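PDB 5OEZ: FBP protein, which probably catalyses hydrolysis of the 1-phosphate of fructose 1,6-bisphosphate, a magnesium-dependent step of gluconeogenesis, working as a homotetramer. Local coordinates for residues Ile79-Tyr84 with Val132-Gly137; Ala83-Ser88 with Tyr113-Asp118; Met290-Ala295 with Val320-Arg325. All blocks are in the same frame, centred on the assembly; numbering follows the deposited sequence.

Contact 1. Residues Ile79-Tyr84 with Val132-Gly137; sequences IAFKAY and VGSIWG
Phe-81 of helix 72-87 reaches the strand 132-140 with the far end of its ring, and it meets two residues there. Phe-81 CE2 lies 3.8 Å from Ser-134 OG, which sits at the ring's edge close to its plane. CE2 and CZ of Phe-81 are each 4.1 Å from Ser-134 CB, so the serine sits across the CE2-CZ side of the ring. Trp-136 is a looser neighbour: its CE3 stays 4.5 Å from Phe-81 CZ. Ser-134 OG lies anti to the carbonyl carbon, beside the backbone N (chi1 -57°), and in that position it also hydrogen-bonds to Pro-119 O and Tyr-173 OH. Farther out, the Phe-81 ring meets that of Phe-117 at about 25° between planes, and Ile-42 and Ile-35 of helix 27-47 touch Phe-81 and Trp-136 respectively. The contact joins helix 72-87 to the sheet of the N-terminal domain; the side chain of Ser-134 is about 5 Å from that of Leu-120, a residue of the manganese site seen in another crystal of this protein. No hydrogen bond crosses between the segments: the C-H rim offers the hydroxyl oxygen van der Waals contact and at most a weak electrostatic attraction, while Pro-119 and Tyr-173 satisfy the buried hydroxyl.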
loop_
_atom_site.group_PDB
_atom_site.type_symbol
_atom_site.label_atom_id
_atom_site.label_comp_id
_atom_site.label_asym_id
_atom_site.label_seq_id
_atom_site.Cartn_x
_atom_site.Cartn_y
_atom_site.Cartn_z
ATOM N N ILE C 79 -19.088 0.102 -14.098
ATOM C CA ILE C 79 -19.793 0.783 -13.010
ATOM C C ILE C 79 -19.006 1.985 -12.454
ATOM O O ILE C 79 -19.582 3.052 -12.201
ATOM C CB ILE C 79 -20.099 -0.206 -11.859
ATOM C CG1 ILE C 79 -21.218 -1.164 -12.280
ATOM C CG2 ILE C 79 -20.521 0.523 -10.572
ATOM C CD1 ILE C 79 -21.381 -2.375 -11.385
ATOM N N ALA C 80 -17.702 1.790 -12.260
ATOM C CA ALA C 80 -16.821 2.812 -11.704
ATOM C C ALA C 80 -16.714 4.018 -12.614
ATOM O O ALA C 80 -17.013 5.143 -12.204
ATOM C CB ALA C 80 -15.442 2.232 -11.454
ATOM N N PHE C 81 -16.323 3.781 -13.861
ATOM C CA PHE C 81 -16.247 4.867 -14.846
ATOM C C PHE C 81 -17.541 5.669 -14.939
ATOM O O PHE C 81 -17.499 6.893 -14.936
ATOM C CB PHE C 81 -15.861 4.356 -16.226
ATOM C CG PHE C 81 -14.391 4.444 -16.517
ATOM C CD1 PHE C 81 -13.825 5.647 -16.881
ATOM C CD2 PHE C 81 -13.582 3.312 -16.461
ATOM C CE1 PHE C 81 -12.469 5.738 -17.160
ATOM C CE2 PHE C 81 -12.230 3.388 -16.747
ATOM C CZ PHE C 81 -11.669 4.605 -17.098
ATOM N N LYS C 82 -18.674 4.987 -14.995
ATOM C CA LYS C 82 -19.958 5.675 -15.139
ATOM C C LYS C 82 -20.318 6.491 -13.925
ATOM O O LYS C 82 -20.815 7.608 -14.061
ATOM C CB LYS C 82 -21.098 4.695 -15.440
ATOM C CG LYS C 82 -20.985 4.033 -16.793
ATOM C CD LYS C 82 -22.218 3.222 -17.197
ATOM C CE LYS C 82 -22.901 2.447 -16.085
ATOM N NZ LYS C 82 -23.941 1.583 -16.707
ATOM N N ALA C 83 -20.088 5.930 -12.740
ATOM C CA ALA C 83 -20.482 6.596 -11.501
ATOM C C ALA C 83 -19.697 7.883 -11.289
ATOM O O ALA C 83 -20.276 8.940 -11.009
ATOM C CB ALA C 83 -20.301 5.669 -10.320
ATOM N N TYR C 84 -18.385 7.803 -11.465
ATOM C CA TYR C 84 -17.538 8.954 -11.260
ATOM C C TYR C 84 -17.678 10.000 -12.369
ATOM O O TYR C 84 -17.662 11.195 -12.079
ATOM C CB TYR C 84 -16.072 8.516 -11.035
ATOM C CG TYR C 84 -15.900 7.717 -9.744
ATOM C CD1 TYR C 84 -16.205 8.285 -8.510
ATOM C CD2 TYR C 84 -15.458 6.389 -9.758
ATOM C CE1 TYR C 84 -16.081 7.555 -7.337
ATOM C CE2 TYR C 84 -15.325 5.656 -8.586
ATOM C CZ TYR C 84 -15.629 6.247 -7.379
ATOM O OH TYR C 84 -15.511 5.540 -6.215
ATOM N N VAL C 132 -3.535 -5.403 -18.696
ATOM C CA VAL C 132 -4.824 -4.969 -19.219
ATOM C C VAL C 132 -4.831 -3.442 -19.246
ATOM O O VAL C 132 -3.869 -2.826 -18.814
ATOM C CB VAL C 132 -5.999 -5.546 -18.416
ATOM C CG1 VAL C 132 -6.015 -7.051 -18.545
ATOM C CG2 VAL C 132 -5.929 -5.159 -16.950
ATOM N N GLY C 133 -5.910 -2.840 -19.747
ATOM C CA GLY C 133 -5.951 -1.388 -19.952
ATOM C C GLY C 133 -7.341 -0.782 -20.074
ATOM O O GLY C 133 -8.321 -1.503 -20.132
ATOM N N SER C 134 -7.403 0.544 -20.013
ATOM C CA SER C 134 -8.629 1.332 -20.208
ATOM C C SER C 134 -8.293 2.388 -21.222
ATOM O O SER C 134 -7.180 2.880 -21.226
ATOM C CB SER C 134 -9.083 2.044 -18.915
ATOM O OG SER C 134 -9.290 1.154 -17.827
ATOM N N ILE C 135 -9.271 2.781 -22.040
ATOM C CA ILE C 135 -9.075 3.776 -23.100
ATOM C C ILE C 135 -10.249 4.749 -23.126
ATOM O O ILE C 135 -11.390 4.336 -22.914
ATOM C CB ILE C 135 -9.003 3.115 -24.494
ATOM C CG1 ILE C 135 -8.054 1.917 -24.481
ATOM C CG2 ILE C 135 -8.554 4.127 -25.551
ATOM C CD1 ILE C 135 -8.163 1.028 -25.708
ATOM N N TRP C 136 -9.982 6.027 -23.397
ATOM C CA TRP C 136 -11.059 6.998 -23.533
ATOM C C TRP C 136 -10.715 8.088 -24.540
ATOM O O TRP C 136 -9.555 8.401 -24.740
ATOM C CB TRP C 136 -11.429 7.628 -22.168
ATOM C CG TRP C 136 -10.307 8.352 -21.589
ATOM C CD1 TRP C 136 -9.988 9.658 -21.790
ATOM C CD2 TRP C 136 -9.298 7.812 -20.727
ATOM N NE1 TRP C 136 -8.854 9.966 -21.081
ATOM C CE2 TRP C 136 -8.402 8.850 -20.438
ATOM C CE3 TRP C 136 -9.075 6.553 -20.171
ATOM C CZ2 TRP C 136 -7.298 8.668 -19.636
ATOM C CZ3 TRP C 136 -7.974 6.377 -19.361
ATOM C CH2 TRP C 136 -7.104 7.423 -19.101
ATOM N N GLY C 137 -11.750 8.638 -25.162
ATOM C CA GLY C 137 -11.631 9.762 -26.078
ATOM C C GLY C 137 -12.723 10.742 -25.730
ATOM O O GLY C 137 -13.848 10.341 -25.420
#

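Contact 2. Residues Ala83-Ser88 with Tyr113-Asp118; sequences AYLLSS and YLIFFD
Leu-85 on the helix and Ile-115 on the strand are the nearest backbone points, their CA atoms 8.9 Å apart, so side chains alone bridge the gap. Leu-85 does all the bridging from the helix, and its two methyls divide the work. Leu-85 CD2 faces Ile-115 CD1 at 4.1 Å, where the two side chains meet tip to tip. Leu-85 CD1 is 4.1 Å from Phe-117 CE1, and here leucine and phenylalanine pass alongside one another, pointing opposite ways. The same Leu-85 CD1 lies 4.2 Å from Ile-115 CG2 and therefore touches both strand residues. Ile-115 makes this possible by carrying CG1 anti to its backbone N (chi1 179°), which extends CD1 toward the leucine.

The two strand residues are two apart and share one side of the sheet, the side on which helix 72-87 lies in the layered alpha-beta-alpha-beta-alpha sandwich of fructose-1,6-bisphosphatases. Leu-94 of the adjoining strand 91-96 touches Leu-85, Ile-115 and Phe-117, and Leu-31 of helix 27-47 also packs on Leu-85. Segment 113-118 begins at Tyr-113, which binds AMP in another crystal of this protein, and ends at Asp-118, a manganese-binding residue likewise seen in a crystal of the protein.

Near the end of the helix, Leu-85 O is held twice by Ser-88. The hydroxyl OG of Ser-88 donates to Leu-85 O at 2.6 Å, with a C=O...donor angle of 141° and a tilt of 17° from the carbonyl plane, and the amide N of Ser-88 donates at 3.2 Å. Ser-88 OG also bonds to Ser-90 N. At the subunit interface, Tyr-84 OH hydrogen-bonds to Pro-9 O of the second subunit, and Ser-87 OG to Gln-14 NE2 of that same subunit.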
loop_
_atom_site.group_PDB
_atom_site.type_symbol
_atom_site.label_atom_id
_atom_site.label_comp_id
_atom_site.label_asym_id
_atom_site.label_seq_id
_atom_site.Cartn_x
_atom_site.Cartn_y
_atom_site.Cartn_z
ATOM N N ALA C 83 -20.088 5.930 -12.740
ATOM C CA ALA C 83 -20.482 6.596 -11.501
ATOM C C ALA C 83 -19.697 7.883 -11.289
ATOM O O ALA C 83 -20.276 8.940 -11.009
ATOM C CB ALA C 83 -20.301 5.669 -10.320
ATOM N N TYR C 84 -18.385 7.803 -11.465
ATOM C CA TYR C 84 -17.538 8.954 -11.260
ATOM C C TYR C 84 -17.678 10.000 -12.369
ATOM O O TYR C 84 -17.662 11.195 -12.079
ATOM C CB TYR C 84 -16.072 8.516 -11.035
ATOM C CG TYR C 84 -15.900 7.717 -9.744
ATOM C CD1 TYR C 84 -16.205 8.285 -8.510
ATOM C CD2 TYR C 84 -15.458 6.389 -9.758
ATOM C CE1 TYR C 84 -16.081 7.555 -7.337
ATOM C CE2 TYR C 84 -15.325 5.656 -8.586
ATOM C CZ TYR C 84 -15.629 6.247 -7.379
ATOM O OH TYR C 84 -15.511 5.540 -6.215
ATOM N N LEU C 85 -17.827 9.574 -13.625
ATOM C CA LEU C 85 -17.982 10.526 -14.740
ATOM C C LEU C 85 -19.305 11.270 -14.667
ATOM O O LEU C 85 -19.329 12.480 -14.844
ATOM C CB LEU C 85 -17.837 9.849 -16.103
ATOM C CG LEU C 85 -16.430 9.400 -16.498
ATOM C CD1 LEU C 85 -16.484 8.461 -17.689
ATOM C CD2 LEU C 85 -15.540 10.590 -16.807
ATOM N N LEU C 86 -20.393 10.564 -14.392
ATOM C CA LEU C 86 -21.706 11.208 -14.288
ATOM C C LEU C 86 -21.785 12.205 -13.128
ATOM O O LEU C 86 -22.434 13.235 -13.259
ATOM C CB LEU C 86 -22.832 10.167 -14.202
ATOM C CG LEU C 86 -23.087 9.358 -15.491
ATOM C CD1 LEU C 86 -24.066 8.212 -15.231
ATOM C CD2 LEU C 86 -23.587 10.236 -16.638
ATOM N N SER C 87 -21.110 11.912 -12.016
ATOM C CA SER C 87 -21.106 12.817 -10.866
ATOM C C SER C 87 -20.102 13.958 -10.995
ATOM O O SER C 87 -20.092 14.850 -10.161
ATOM C CB SER C 87 -20.879 12.042 -9.550
ATOM O OG SER C 87 -19.517 11.641 -9.392
ATOM N N SER C 88 -19.244 13.938 -12.010
ATOM C CA SER C 88 -18.254 15.004 -12.184
ATOM C C SER C 88 -18.848 16.389 -12.498
ATOM O O SER C 88 -18.173 17.395 -12.264
ATOM C CB SER C 88 -17.237 14.629 -13.276
ATOM O OG SER C 88 -17.814 14.602 -14.582
ATOM N N TYR C 113 -18.891 17.789 -22.322
ATOM C CA TYR C 113 -18.036 16.769 -22.921
ATOM C C TYR C 113 -18.825 15.515 -23.297
ATOM O O TYR C 113 -19.718 15.085 -22.568
ATOM C CB TYR C 113 -16.868 16.419 -21.987
ATOM C CG TYR C 113 -15.865 17.540 -21.878
ATOM C CD1 TYR C 113 -15.159 17.972 -22.996
ATOM C CD2 TYR C 113 -15.606 18.163 -20.659
ATOM C CE1 TYR C 113 -14.224 18.989 -22.909
ATOM C CE2 TYR C 113 -14.678 19.190 -20.565
ATOM C CZ TYR C 113 -13.991 19.604 -21.693
ATOM O OH TYR C 113 -13.065 20.628 -21.620
ATOM N N LEU C 114 -18.486 14.946 -24.455
ATOM C CA LEU C 114 -18.951 13.618 -24.864
ATOM C C LEU C 114 -17.763 12.701 -24.646
ATOM O O LEU C 114 -16.692 12.974 -25.172
ATOM C CB LEU C 114 -19.344 13.589 -26.347
ATOM C CG LEU C 114 -20.534 14.452 -26.812
ATOM C CD1 LEU C 114 -20.119 15.881 -27.078
ATOM C CD2 LEU C 114 -21.154 13.861 -28.073
ATOM N N ILE C 115 -17.939 11.620 -23.890
ATOM C CA ILE C 115 -16.822 10.725 -23.599
ATOM C C ILE C 115 -17.185 9.288 -23.952
ATOM O O ILE C 115 -18.252 8.796 -23.607
ATOM C CB ILE C 115 -16.308 10.861 -22.150
ATOM C CG1 ILE C 115 -15.160 9.890 -21.901
ATOM C CG2 ILE C 115 -17.407 10.635 -21.128
ATOM C CD1 ILE C 115 -14.278 10.289 -20.729
ATOM N N PHE C 116 -16.286 8.646 -24.687
ATOM C CA PHE C 116 -16.466 7.293 -25.147
ATOM C C PHE C 116 -15.294 6.528 -24.609
ATOM O O PHE C 116 -14.155 6.924 -24.843
ATOM C CB PHE C 116 -16.519 7.264 -26.674
ATOM C CG PHE C 116 -17.696 7.996 -27.205
ATOM C CD1 PHE C 116 -18.923 7.368 -27.286
ATOM C CD2 PHE C 116 -17.600 9.335 -27.544
ATOM C CE1 PHE C 116 -20.043 8.046 -27.744
ATOM C CE2 PHE C 116 -18.712 10.025 -27.994
ATOM C CZ PHE C 116 -19.938 9.381 -28.091
ATOM N N PHE C 117 -15.568 5.450 -23.882
ATOM C CA PHE C 117 -14.508 4.739 -23.207
ATOM C C PHE C 117 -14.656 3.234 -23.285
ATOM O O PHE C 117 -15.752 2.716 -23.383
ATOM C CB PHE C 117 -14.411 5.215 -21.744
ATOM C CG PHE C 117 -15.626 4.902 -20.917
ATOM C CD1 PHE C 117 -16.727 5.752 -20.905
ATOM C CD2 PHE C 117 -15.673 3.748 -20.154
ATOM C CE1 PHE C 117 -17.852 5.443 -20.148
ATOM C CE2 PHE C 117 -16.802 3.431 -19.413
ATOM C CZ PHE C 117 -17.899 4.272 -19.416
ATOM N N ASP C 118 -13.514 2.554 -23.304
ATOM C CA ASP C 118 -13.435 1.125 -23.096
ATOM C C ASP C 118 -12.931 0.944 -21.648
ATOM O O ASP C 118 -11.753 1.158 -21.374
ATOM C CB ASP C 118 -12.483 0.505 -24.123
ATOM C CG ASP C 118 -12.385 -1.016 -24.008
ATOM O OD1 ASP C 118 -13.117 -1.640 -23.206
ATOM O OD2 ASP C 118 -11.575 -1.606 -24.761
#

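Contact 3. Residues Met290-Ala295 with Val320-Arg325; sequences MIVEQA and VYFGSR
Val-292 of helix 281-294 packs on Phe-322 and Gly-323 of strand 317-323, a helix-on-sheet contact in the C-terminal part of the layered alpha-beta-alpha-beta-alpha fold. The closer part is at the glycine. Val-292 CG1, held anti to the backbone N (chi1 167°), comes within 4.1 Å of Gly-323 N and 4.2 Å of Gly-323 O, so a methyl lies directly on the strand backbone. Having no side chain lets this residue adopt phi 150° and psi -145°, angles at which a CB would press on the carbonyl O of Phe-322. The backbones come closest at this pair, with the CA atoms of Val-292 and Gly-323 6.6 Å apart.

The other branch of the valine fits less snugly: Val-292 CG2 stands 4.4 Å from Phe-322 CD2, approaching the ring obliquely. Leu-260 of helix 252-262 and Ile-208 complete the packing round Val-292, while Ile-256 touches Phe-322. No hydrogen bond joins the two segments, and both touching surfaces are buried.

Looser still is the partly exposed side of the helix. There Glu-293 leaves the strand aside and forms a salt bridge with Arg-305, and Gln-294 OE1 accepts from Gly-186 N. On another side, Met-290 and Ile-291 touch Thr-182 of strand 177-182, which places the helix between the two sheets of the molecule. Met-252, which contacts fructose 6-phosphate in another crystal of this protein, has its side chain about 6 Å from that of Phe-322. The phenyl ring itself is backed by its own strand: Val-320 CB lies over one face of the Phe-322 ring, 3.7 Å from its plane and nearer the margin than the centre.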
loop_
_atom_site.group_PDB
_atom_site.type_symbol
_atom_site.label_atom_id
_atom_site.label_comp_id
_atom_site.label_asym_id
_atom_site.label_seq_id
_atom_site.Cartn_x
_atom_site.Cartn_y
_atom_site.Cartn_z
ATOM N N MET C 290 -5.170 9.277 -31.979
ATOM C CA MET C 290 -4.816 10.648 -31.555
ATOM C C MET C 290 -3.545 10.641 -30.721
ATOM O O MET C 290 -2.689 11.486 -30.890
ATOM C CB MET C 290 -5.945 11.311 -30.755
ATOM C CG MET C 290 -5.756 12.817 -30.592
ATOM S SD MET C 290 -6.987 13.570 -29.509
ATOM C CE MET C 290 -6.325 15.232 -29.343
ATOM N N ILE C 291 -3.409 9.664 -29.838
ATOM C CA ILE C 291 -2.199 9.548 -29.029
ATOM C C ILE C 291 -0.966 9.275 -29.890
ATOM O O ILE C 291 0.033 9.971 -29.767
ATOM C CB ILE C 291 -2.364 8.466 -27.957
ATOM C CG1 ILE C 291 -3.391 8.935 -26.916
ATOM C CG2 ILE C 291 -1.040 8.183 -27.267
ATOM C CD1 ILE C 291 -4.105 7.790 -26.232
ATOM N N VAL C 292 -1.067 8.294 -30.783
ATOM C CA VAL C 292 0.037 7.924 -31.681
ATOM C C VAL C 292 0.442 9.092 -32.578
ATOM O O VAL C 292 1.631 9.346 -32.757
ATOM C CB VAL C 292 -0.317 6.662 -32.529
ATOM C CG1 VAL C 292 0.651 6.431 -33.681
ATOM C CG2 VAL C 292 -0.361 5.433 -31.633
ATOM N N GLU C 293 -0.522 9.802 -33.157
ATOM C CA GLU C 293 -0.172 10.973 -34.006
ATOM C C GLU C 293 0.507 12.077 -33.205
ATOM O O GLU C 293 1.495 12.641 -33.649
ATOM C CB GLU C 293 -1.394 11.552 -34.736
ATOM C CG GLU C 293 -1.896 10.722 -35.916
ATOM C CD GLU C 293 -2.856 11.488 -36.840
ATOM O OE1 GLU C 293 -3.015 12.722 -36.672
ATOM O OE2 GLU C 293 -3.448 10.853 -37.756
ATOM N N GLN C 294 -0.031 12.373 -32.023
ATOM C CA GLN C 294 0.527 13.407 -31.152
ATOM C C GLN C 294 1.932 13.074 -30.658
ATOM O O GLN C 294 2.682 13.968 -30.304
ATOM C CB GLN C 294 -0.409 13.661 -29.975
ATOM C CG GLN C 294 -1.708 14.349 -30.374
ATOM C CD GLN C 294 -1.487 15.781 -30.829
ATOM O OE1 GLN C 294 -0.762 16.552 -30.200
ATOM N NE2 GLN C 294 -2.110 16.141 -31.933
ATOM N N ALA C 295 2.284 11.792 -30.638
ATOM C CA ALA C 295 3.644 11.367 -30.328
ATOM C C ALA C 295 4.567 11.289 -31.549
ATOM O O ALA C 295 5.713 10.871 -31.413
ATOM C CB ALA C 295 3.605 10.012 -29.624
ATOM N N VAL C 320 -6.459 -1.512 -38.142
ATOM C CA VAL C 320 -5.497 -0.480 -37.738
ATOM C C VAL C 320 -4.069 -0.917 -38.055
ATOM O O VAL C 320 -3.717 -2.088 -37.889
ATOM C CB VAL C 320 -5.590 -0.105 -36.209
ATOM C CG1 VAL C 320 -6.988 0.389 -35.839
ATOM C CG2 VAL C 320 -5.196 -1.275 -35.316
ATOM N N TYR C 321 -3.266 0.061 -38.463
ATOM C CA TYR C 321 -1.831 -0.052 -38.618
ATOM C C TYR C 321 -1.235 1.192 -37.950
ATOM O O TYR C 321 -1.320 2.301 -38.487
ATOM C CB TYR C 321 -1.472 -0.136 -40.107
ATOM C CG TYR C 321 -2.360 -1.090 -40.869
ATOM C CD1 TYR C 321 -3.528 -0.634 -41.464
ATOM C CD2 TYR C 321 -2.070 -2.451 -40.948
ATOM C CE1 TYR C 321 -4.367 -1.495 -42.133
ATOM C CE2 TYR C 321 -2.909 -3.323 -41.621
ATOM C CZ TYR C 321 -4.046 -2.840 -42.227
ATOM O OH TYR C 321 -4.912 -3.672 -42.898
ATOM N N PHE C 322 -0.661 0.995 -36.766
ATOM C CA PHE C 322 -0.189 2.079 -35.886
ATOM C C PHE C 322 1.301 1.952 -35.606
ATOM O O PHE C 322 1.778 0.867 -35.309
ATOM C CB PHE C 322 -0.852 1.995 -34.495
ATOM C CG PHE C 322 -2.301 2.411 -34.432
ATOM C CD1 PHE C 322 -2.988 2.945 -35.513
ATOM C CD2 PHE C 322 -2.978 2.287 -33.238
ATOM C CE1 PHE C 322 -4.321 3.316 -35.391
ATOM C CE2 PHE C 322 -4.303 2.675 -33.102
ATOM C CZ PHE C 322 -4.979 3.190 -34.178
ATOM N N GLY C 323 2.009 3.073 -35.602
ATOM C CA GLY C 323 3.300 3.139 -34.934
ATOM C C GLY C 323 4.269 4.117 -35.541
ATOM O O GLY C 323 3.879 5.195 -36.026
ATOM N N SER C 324 5.544 3.722 -35.488
ATOM C CA SER C 324 6.640 4.474 -36.066
ATOM C C SER C 324 6.310 4.804 -37.515
ATOM O O SER C 324 5.830 3.947 -38.268
ATOM C CB SER C 324 7.920 3.647 -35.991
ATOM O OG SER C 324 8.291 3.386 -34.646
ATOM N N ARG C 325 6.572 6.044 -37.906
ATOM C CA ARG C 325 6.085 6.526 -39.183
ATOM C C ARG C 325 6.687 5.797 -40.395
ATOM O O ARG C 325 5.969 5.510 -41.343
ATOM C CB ARG C 325 6.156 8.065 -39.297
ATOM C CG ARG C 325 7.512 8.723 -39.160
ATOM C CD ARG C 325 7.451 10.263 -39.273
ATOM N NE ARG C 325 8.673 10.921 -38.764
ATOM C CZ ARG C 325 9.758 11.227 -39.486
ATOM N NH1 ARG C 325 9.820 10.949 -40.789
ATOM N NH2 ARG C 325 10.806 11.817 -38.899
#

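How the contacts relate
From the N terminus, helix 72-87 supplies the first partner of contacts 1 and 2, which share Ala-83 and Tyr-84. Contact 2 closes the shorter loop, through strand 91-96 to 113-118; contact 1 closes the longer one at 132-137 and encloses it. Their strands are sheet neighbours: Ile-135 O lies 2.8 Å from Asp-118 N, a probable hydrogen bond, and the contact centres are 8 Å apart. Contact 3 follows in series, closing a separate loop of 24 residues through strand 298-300. Its centre is 22 Å from contact 1 and 25 Å from contact 2, across the chain's centre. Contacts 1 and 2 thus tie a helix to the N-terminal sheet, contact 3 another to the C-terminal sheet.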